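Local coordinates for MaoC-like dehydratase (Rhodospirillum rubrum, PDB 3EXZ), which probably catalyses the reversible hydration or dehydration of acyl thioester substrates, at the interface of chains A and B. Residues are numbered along the deposited sequence; one frame, centred on the assembly and turned at random. Chains: chain A/B, MaoC-like dehydratase.

Contact 1: the interface of chains A and B. Residues chain A 58, 84-88; chain B 82-85.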
ATOM      1  N   TRP A  58       3.678   4.332   1.979  1.00 25.03           N
ATOM      2  CA  TRP A  58       2.217   4.217   1.915  1.00 25.52           C
ATOM      3  C   TRP A  58       1.543   5.468   1.369  1.00 24.03           C
ATOM      4  O   TRP A  58       0.417   5.418   0.878  1.00 23.92           O
ATOM      5  CB  TRP A  58       1.679   3.820   3.284  1.00 23.96           C
ATOM      6  CG  TRP A  58       2.282   2.534   3.697  1.00 24.73           C
ATOM      7  CD1 TRP A  58       3.232   2.344   4.662  1.00 21.66           C
ATOM      8  CD2 TRP A  58       2.044   1.260   3.103  1.00 22.99           C
ATOM      9  NE1 TRP A  58       3.593   1.020   4.713  1.00 21.49           N
ATOM     10  CE2 TRP A  58       2.868   0.327   3.774  1.00 20.56           C
ATOM     11  CE3 TRP A  58       1.186   0.801   2.094  1.00 20.36           C
ATOM     12  CZ2 TRP A  58       2.887  -1.033   3.444  1.00 22.41           C
ATOM     13  CZ3 TRP A  58       1.202  -0.556   1.764  1.00 22.40           C
ATOM     14  CH2 TRP A  58       2.046  -1.455   2.439  1.00 24.28           C
ATOM     15  N   THR A  84      -0.905  -7.374  -4.655  1.00 32.26           N
ATOM     16  CA  THR A  84       0.203  -6.778  -5.383  1.00 33.69           C
ATOM     17  C   THR A  84       1.571  -7.021  -4.761  1.00 32.64           C
ATOM     18  O   THR A  84       1.688  -7.250  -3.553  1.00 31.95           O
ATOM     19  CB  THR A  84       0.018  -5.213  -5.495  1.00 32.96           C
ATOM     20  OG1 THR A  84       0.984  -4.671  -6.402  1.00 30.31           O
ATOM     21  CG2 THR A  84       0.211  -4.532  -4.133  1.00 28.74           C
ATOM     22  N   GLU A  85       2.595  -7.003  -5.614  1.00 33.35           N
ATOM     23  CA  GLU A  85       3.988  -7.119  -5.173  1.00 36.27           C
ATOM     24  C   GLU A  85       4.441  -5.651  -5.167  1.00 32.90           C
ATOM     25  O   GLU A  85       4.462  -4.980  -6.207  1.00 33.72           O
ATOM     26  CB  GLU A  85       4.829  -7.921  -6.161  1.00 36.70           C
ATOM     27  CG  GLU A  85       6.301  -8.097  -5.764  1.00 47.12           C
ATOM     28  CD  GLU A  85       7.164  -6.833  -5.915  1.00 61.75           C
ATOM     29  OE1 GLU A  85       6.875  -5.980  -6.791  1.00 66.52           O
ATOM     30  OE2 GLU A  85       8.152  -6.704  -5.155  1.00 61.87           O
ATOM     31  N   LEU A  86       4.839  -5.172  -3.997  1.00 30.76           N
ATOM     32  CA  LEU A  86       5.196  -3.780  -3.819  1.00 30.75           C
ATOM     33  C   LEU A  86       6.629  -3.562  -3.383  1.00 29.84           C
ATOM     34  O   LEU A  86       7.132  -4.282  -2.526  1.00 31.02           O
ATOM     35  CB  LEU A  86       4.230  -3.192  -2.771  1.00 29.72           C
ATOM     36  CG  LEU A  86       3.895  -1.698  -2.784  1.00 38.77           C
ATOM     37  CD1 LEU A  86       3.566  -1.232  -4.208  1.00 36.06           C
ATOM     38  CD2 LEU A  86       2.714  -1.450  -1.852  1.00 35.93           C
ATOM     39  N   SER A  87       7.295  -2.593  -3.997  1.00 28.77           N
ATOM     40  CA  SER A  87       8.643  -2.252  -3.582  1.00 29.23           C
ATOM     41  C   SER A  87       8.880  -0.757  -3.799  1.00 28.87           C
ATOM     42  O   SER A  87       8.251  -0.135  -4.663  1.00 28.01           O
ATOM     43  CB  SER A  87       9.702  -3.077  -4.333  1.00 29.77           C
ATOM     44  OG  SER A  87       9.647  -2.852  -5.724  1.00 32.00           O
ATOM     45  N   TRP A  88       9.752  -0.173  -2.981  1.00 29.04           N
ATOM     46  CA  TRP A  88      10.101   1.239  -3.111  1.00 30.13           C
ATOM     47  C   TRP A  88      11.626   1.322  -3.250  1.00 32.13           C
ATOM     48  O   TRP A  88      12.357   1.366  -2.257  1.00 33.02           O
ATOM     49  CB  TRP A  88       9.644   2.042  -1.887  1.00 27.03           C
ATOM     50  CG  TRP A  88       8.169   1.913  -1.621  1.00 25.00           C
ATOM     51  CD1 TRP A  88       7.151   2.610  -2.223  1.00 25.83           C
ATOM     52  CD2 TRP A  88       7.548   1.022  -0.695  1.00 24.31           C
ATOM     53  NE1 TRP A  88       5.936   2.212  -1.715  1.00 23.67           N
ATOM     54  CE2 TRP A  88       6.149   1.234  -0.776  1.00 23.04           C
ATOM     55  CE3 TRP A  88       8.035   0.065   0.211  1.00 27.44           C
ATOM     56  CZ2 TRP A  88       5.229   0.518  -0.000  1.00 21.85           C
ATOM     57  CZ3 TRP A  88       7.115  -0.657   0.985  1.00 28.09           C
ATOM     58  CH2 TRP A  88       5.731  -0.415   0.879  1.00 26.16           C
TER
ATOM     59  N   ALA B  82      11.324  -2.270   2.713  1.00 39.94           N
ATOM     60  CA  ALA B  82      12.020  -2.399   1.435  1.00 40.89           C
ATOM     61  C   ALA B  82      10.938  -2.796   0.411  1.00 40.60           C
ATOM     62  O   ALA B  82      10.885  -2.262  -0.707  1.00 40.82           O
ATOM     63  CB  ALA B  82      13.107  -3.463   1.517  1.00 44.34           C
ATOM     64  N   GLY B  83      10.071  -3.728   0.808  1.00 36.56           N
ATOM     65  CA  GLY B  83       8.991  -4.169  -0.054  1.00 35.50           C
ATOM     66  C   GLY B  83       8.043  -5.094   0.682  1.00 33.87           C
ATOM     67  O   GLY B  83       8.341  -5.559   1.786  1.00 37.02           O
ATOM     68  N   THR B  84       6.912  -5.393   0.060  1.00 32.26           N
ATOM     69  CA  THR B  84       5.934  -6.266   0.688  1.00 33.69           C
ATOM     70  C   THR B  84       5.028  -7.005  -0.287  1.00 32.64           C
ATOM     71  O   THR B  84       4.806  -6.553  -1.414  1.00 31.95           O
ATOM     72  CB  THR B  84       4.997  -5.446   1.658  1.00 32.96           C
ATOM     73  OG1 THR B  84       4.197  -6.341   2.439  1.00 30.31           O
ATOM     74  CG2 THR B  84       4.051  -4.527   0.872  1.00 28.74           C
ATOM     75  N   GLU B  85       4.541  -8.164   0.155  1.00 33.35           N
ATOM     76  CA  GLU B  85       3.574  -8.955  -0.612  1.00 36.27           C
ATOM     77  C   GLU B  85       2.246  -8.562   0.052  1.00 32.90           C
ATOM     78  O   GLU B  85       2.025  -8.809   1.244  1.00 33.72           O
ATOM     79  CB  GLU B  85       3.816 -10.452  -0.452  1.00 36.70           C
ATOM     80  CG  GLU B  85       2.849 -11.350  -1.235  1.00 47.12           C
ATOM     81  CD  GLU B  85       1.426 -11.425  -0.656  1.00 61.75           C
ATOM     82  OE1 GLU B  85       1.246 -11.280   0.579  1.00 66.52           O
ATOM     83  OE2 GLU B  85       0.482 -11.646  -1.450  1.00 61.87           O
TER

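Contact 2: the interface of chains A and B. Residues chain A 33-36, 38, 58; chain B 62, 65-66, 69, 78-79.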
ATOM      1  N   PHE A  33      -1.146   8.631   9.094  1.00 31.02           N
ATOM      2  CA  PHE A  33      -0.977   7.196   8.873  1.00 29.62           C
ATOM      3  C   PHE A  33       0.419   6.592   9.035  1.00 29.69           C
ATOM      4  O   PHE A  33       0.549   5.372   9.099  1.00 30.57           O
ATOM      5  CB  PHE A  33      -1.485   6.854   7.471  1.00 27.14           C
ATOM      6  CG  PHE A  33      -2.921   7.198   7.223  1.00 25.50           C
ATOM      7  CD1 PHE A  33      -3.267   8.225   6.347  1.00 24.79           C
ATOM      8  CD2 PHE A  33      -3.928   6.491   7.863  1.00 23.25           C
ATOM      9  CE1 PHE A  33      -4.608   8.530   6.101  1.00 26.85           C
ATOM     10  CE2 PHE A  33      -5.266   6.783   7.627  1.00 27.35           C
ATOM     11  CZ  PHE A  33      -5.610   7.811   6.747  1.00 28.71           C
ATOM     12  N   ASP A  34       1.460   7.410   9.091  1.00 28.35           N
ATOM     13  CA  ASP A  34       2.818   6.898   9.238  1.00 27.45           C
ATOM     14  C   ASP A  34       3.608   7.937  10.028  1.00 27.47           C
ATOM     15  O   ASP A  34       4.562   8.538   9.512  1.00 26.51           O
ATOM     16  CB  ASP A  34       3.468   6.701   7.864  1.00 27.40           C
ATOM     17  CG  ASP A  34       4.563   5.642   7.852  1.00 32.36           C
ATOM     18  OD1 ASP A  34       5.118   5.321   8.923  1.00 29.71           O
ATOM     19  OD2 ASP A  34       4.868   5.124   6.758  1.00 30.75           O
ATOM     20  N   PRO A  35       3.245   8.143  11.307  1.00 26.81           N
ATOM     21  CA  PRO A  35       3.908   9.124  12.157  1.00 29.41           C
ATOM     22  C   PRO A  35       5.290   8.751  12.683  1.00 29.20           C
ATOM     23  O   PRO A  35       5.450   8.459  13.863  1.00 26.91           O
ATOM     24  CB  PRO A  35       2.885   9.369  13.258  1.00 26.27           C
ATOM     25  CG  PRO A  35       2.280   8.008  13.464  1.00 29.45           C
ATOM     26  CD  PRO A  35       2.294   7.329  12.087  1.00 28.03           C
ATOM     27  N   GLN A  36       6.268   8.773  11.779  1.00 28.11           N
ATOM     28  CA  GLN A  36       7.641   8.465  12.119  1.00 28.06           C
ATOM     29  C   GLN A  36       8.474   9.694  11.798  1.00 28.79           C
ATOM     30  O   GLN A  36       8.234  10.376  10.800  1.00 29.31           O
ATOM     31  CB  GLN A  36       8.155   7.271  11.298  1.00 27.32           C
ATOM     32  CG  GLN A  36       7.321   6.022  11.463  1.00 24.14           C
ATOM     33  CD  GLN A  36       8.008   4.760  10.949  1.00 25.04           C
ATOM     34  OE1 GLN A  36       7.869   4.380   9.782  1.00 24.94           O
ATOM     35  NE2 GLN A  36       8.772   4.120  11.819  1.00 26.18           N
ATOM     36  N   PHE A  38      11.285  10.419  10.358  1.00 31.24           N
ATOM     37  CA  PHE A  38      11.762  10.653   9.006  1.00 31.03           C
ATOM     38  C   PHE A  38      10.733  11.134   7.986  1.00 30.98           C
ATOM     39  O   PHE A  38      11.104  11.595   6.902  1.00 29.45           O
ATOM     40  CB  PHE A  38      12.542   9.439   8.474  1.00 30.93           C
ATOM     41  CG  PHE A  38      12.111   8.128   9.040  1.00 33.61           C
ATOM     42  CD1 PHE A  38      12.761   7.581  10.141  1.00 37.30           C
ATOM     43  CD2 PHE A  38      11.110   7.396   8.424  1.00 29.70           C
ATOM     44  CE1 PHE A  38      12.421   6.317  10.610  1.00 31.39           C
ATOM     45  CE2 PHE A  38      10.765   6.136   8.887  1.00 31.29           C
ATOM     46  CZ  PHE A  38      11.424   5.596   9.981  1.00 29.10           C
ATOM     47  N   TRP A  58       3.678   4.332   1.979  1.00 25.03           N
ATOM     48  CA  TRP A  58       2.217   4.217   1.915  1.00 25.52           C
ATOM     49  C   TRP A  58       1.543   5.468   1.369  1.00 24.03           C
ATOM     50  O   TRP A  58       0.417   5.418   0.878  1.00 23.92           O
ATOM     51  CB  TRP A  58       1.679   3.820   3.284  1.00 23.96           C
ATOM     52  CG  TRP A  58       2.282   2.534   3.697  1.00 24.73           C
ATOM     53  CD1 TRP A  58       3.232   2.344   4.662  1.00 21.66           C
ATOM     54  CD2 TRP A  58       2.044   1.260   3.103  1.00 22.99           C
ATOM     55  NE1 TRP A  58       3.593   1.020   4.713  1.00 21.49           N
ATOM     56  CE2 TRP A  58       2.868   0.327   3.774  1.00 20.56           C
ATOM     57  CE3 TRP A  58       1.186   0.801   2.094  1.00 20.36           C
ATOM     58  CZ2 TRP A  58       2.887  -1.033   3.444  1.00 22.41           C
ATOM     59  CZ3 TRP A  58       1.202  -0.556   1.764  1.00 22.40           C
ATOM     60  CH2 TRP A  58       2.046  -1.455   2.439  1.00 24.28           C
TER
ATOM     61  N   ALA B  62      -2.899   1.919   4.770  1.00 23.37           N
ATOM     62  CA  ALA B  62      -2.455   3.108   5.528  1.00 26.08           C
ATOM     63  C   ALA B  62      -2.783   2.988   7.027  1.00 25.44           C
ATOM     64  O   ALA B  62      -1.950   3.303   7.876  1.00 23.83           O
ATOM     65  CB  ALA B  62      -3.090   4.377   4.949  1.00 23.89           C
HETATM   66  N   MSE B  65      -0.420   0.617   8.619  1.00 28.46           N
HETATM   67  CA  MSE B  65       0.875   1.200   8.962  1.00 29.34           C
HETATM   68  C   MSE B  65       0.779   2.016  10.255  1.00 29.86           C
HETATM   69  O   MSE B  65       1.651   1.911  11.114  1.00 29.44           O
HETATM   70  CB  MSE B  65       1.411   2.079   7.829  1.00 29.60           C
HETATM   71  CG  MSE B  65       2.817   2.590   8.111  1.00 34.18           C
HETATM   72 SE   MSE B  65       4.087   1.132   8.393  1.00 43.76          SE
HETATM   73  CE  MSE B  65       4.213   1.109  10.317  1.00 67.37           C
ATOM     74  N   ARG B  66      -0.273   2.824  10.393  1.00 26.63           N
ATOM     75  CA  ARG B  66      -0.471   3.615  11.612  1.00 27.11           C
ATOM     76  C   ARG B  66      -0.498   2.698  12.846  1.00 25.85           C
ATOM     77  O   ARG B  66       0.184   2.963  13.828  1.00 25.85           O
ATOM     78  CB  ARG B  66      -1.780   4.412  11.536  1.00 27.26           C
ATOM     79  CG  ARG B  66      -2.201   5.039  12.871  1.00 29.50           C
ATOM     80  CD  ARG B  66      -3.485   5.857  12.720  1.00 34.48           C
ATOM     81  NE  ARG B  66      -3.854   6.597  13.930  1.00 41.06           N
ATOM     82  CZ  ARG B  66      -4.490   6.083  14.983  1.00 50.17           C
ATOM     83  NH1 ARG B  66      -4.833   4.799  15.002  1.00 46.62           N
ATOM     84  NH2 ARG B  66      -4.789   6.861  16.021  1.00 47.49           N
ATOM     85  N   VAL B  69       2.977   1.331  13.465  1.00 26.25           N
ATOM     86  CA  VAL B  69       3.875   2.335  13.993  1.00 29.28           C
ATOM     87  C   VAL B  69       3.590   2.694  15.435  1.00 31.02           C
ATOM     88  O   VAL B  69       4.515   2.767  16.252  1.00 29.74           O
ATOM     89  CB  VAL B  69       3.844   3.623  13.109  1.00 31.08           C
ATOM     90  CG1 VAL B  69       4.445   4.803  13.858  1.00 27.11           C
ATOM     91  CG2 VAL B  69       4.621   3.387  11.822  1.00 30.56           C
ATOM     92  N   GLY B  78      12.160   2.658  14.314  1.00 34.33           N
ATOM     93  CA  GLY B  78      11.150   2.850  13.293  1.00 32.75           C
ATOM     94  C   GLY B  78      10.951   1.694  12.351  1.00 33.14           C
ATOM     95  O   GLY B  78      11.657   0.690  12.436  1.00 33.27           O
ATOM     96  N   ILE B  79      10.001   1.832  11.434  1.00 33.70           N
ATOM     97  CA  ILE B  79       9.725   0.763  10.485  1.00 32.48           C
ATOM     98  C   ILE B  79      10.098   1.245   9.096  1.00 31.84           C
ATOM     99  O   ILE B  79       9.506   2.184   8.569  1.00 29.01           O
ATOM    100  CB  ILE B  79       8.235   0.339  10.549  1.00 32.50           C
ATOM    101  CG1 ILE B  79       7.898  -0.150  11.971  1.00 33.15           C
ATOM    102  CG2 ILE B  79       7.965  -0.767   9.516  1.00 33.67           C
ATOM    103  CD1 ILE B  79       6.416  -0.324  12.230  1.00 30.73           C
TER

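Contact 1: the interface of chains A and B
The methyl CG2 of B:Thr84 touches two apolar groups of chain A that meet it from roughly perpendicular directions, CB of A:Leu86 at 3.9 Å and the indole tip atom CH2 of A:Trp58 at 4.0 Å. The threonine side chain and the tryptophan cross at about a right angle. The hydroxyl OG1 of B:Thr84 is anti to its own backbone N (chi1 -170°), which places CG2 between N and the carbonyl carbon and aims it at chain A. A branched residue with one methyl and one hydroxyl suits this place: the methyl serves the apolar contact, while OG1 makes a weak bond within its own chain to the carbonyl O of B:Glu85. A:Leu86 offers chiefly its CB to the partner.

A:Trp88 comes in over the start of the opposing strand. The benzo edge of its indole passes the backbone, with CE3 3.8 Å from the carbonyl O of B:Ala82 and CZ3 4.1 Å from CA of B:Gly83. The bare CA of this glycine lets the strands approach, since a side chain would probably point at A:Leu86 O and A:Ser87 and crowd the opposing strand. The same tryptophan ring reaches back within chain A, its CH2 lying 3.9 Å above the plane of A:Trp58, toward the rim of that indole, so the two tryptophans brace each other beside the threonine.

Main-chain hydrogen bonds supply the polar part of the contact. A:Leu86 N gives to B:Thr84 O at 2.9 Å, and B:Thr84 N returns a bond to A:Leu86 O. A longer bond of 3.3 Å joins A:Trp88 N to B:Ala82 O, with the donor tilted 24° from the carbonyl plane.

Strand 83-87 of each chain is thus paired antiparallel with its copy, A:Glu85 facing B:Glu85 near the two-fold axis. The pairing carries the sheet of one subunit into that of the other, while A:Trp58, from helix 57-72, backs it on the helical side.

Contact 2: the interface of chains A and B
B:Val69 projects from helix 57-72 into the turn formed by A:Asp34, A:Pro35 and A:Gln36. Its two methyls divide the work: CG1, anti to the backbone N (chi1 163°), meets CD of the proline ring at 3.8 Å, and CG2 touches OD1 of the A:Asp34 carboxylate and the amide carbon CD of A:Gln36. A compact branched residue suits a site with neighbours on both sides.

A:Gln36 stretches beyond CG toward the backbone of B:Ile79. As modelled, NE2 lies 2.6 Å from B:Ile79 N and OE1 3.0 Å from B:Ile79 O, pairing donor with donor and acceptor with acceptor. The amide is therefore probably turned over, and exchanging its two ends would give a complementary pair of hydrogen bonds. An alanine here would probably leave the N and O of B:Ile79 without these mates and open a gap beside B:Val69.

B:Met65, a selenomethionine, bends at chi2 (58°) and places CG 3.5 Å from CD1 of A:Trp58 and its selenium 3.7 Å from NE1. CG leans against both the indole edge and the A:Asp34 carboxylate, whose OD2 lies in the indole plane at its edge; a flexible unbranched chain can bend to follow both. This aspartate opens the D-P-Q-P-F-H stretch, which resembles the family's catalytic hydratase motif. One turn earlier on the helix, CB of B:Ala62 sits 3.6 Å above the plane of the A:Phe33 ring, offset toward its rim.

The C-alpha centres of contact 1 and contact 2 lie about 15 Å apart, and A:Trp58 belongs to both: the tip of its benzo ring serves contact 1, while its pyrrole edge serves contact 2. Contact 1 joins edge strands and contact 2 sets a loop against a helix, so sheet and helical layers are both held across the two-fold axis, with a twin of each contact on the other side. Such an arrangement is consistent with a stable hot-dog dimer. Because contact 2 includes the likely catalytic aspartate, dimer formation may help to shape the active site.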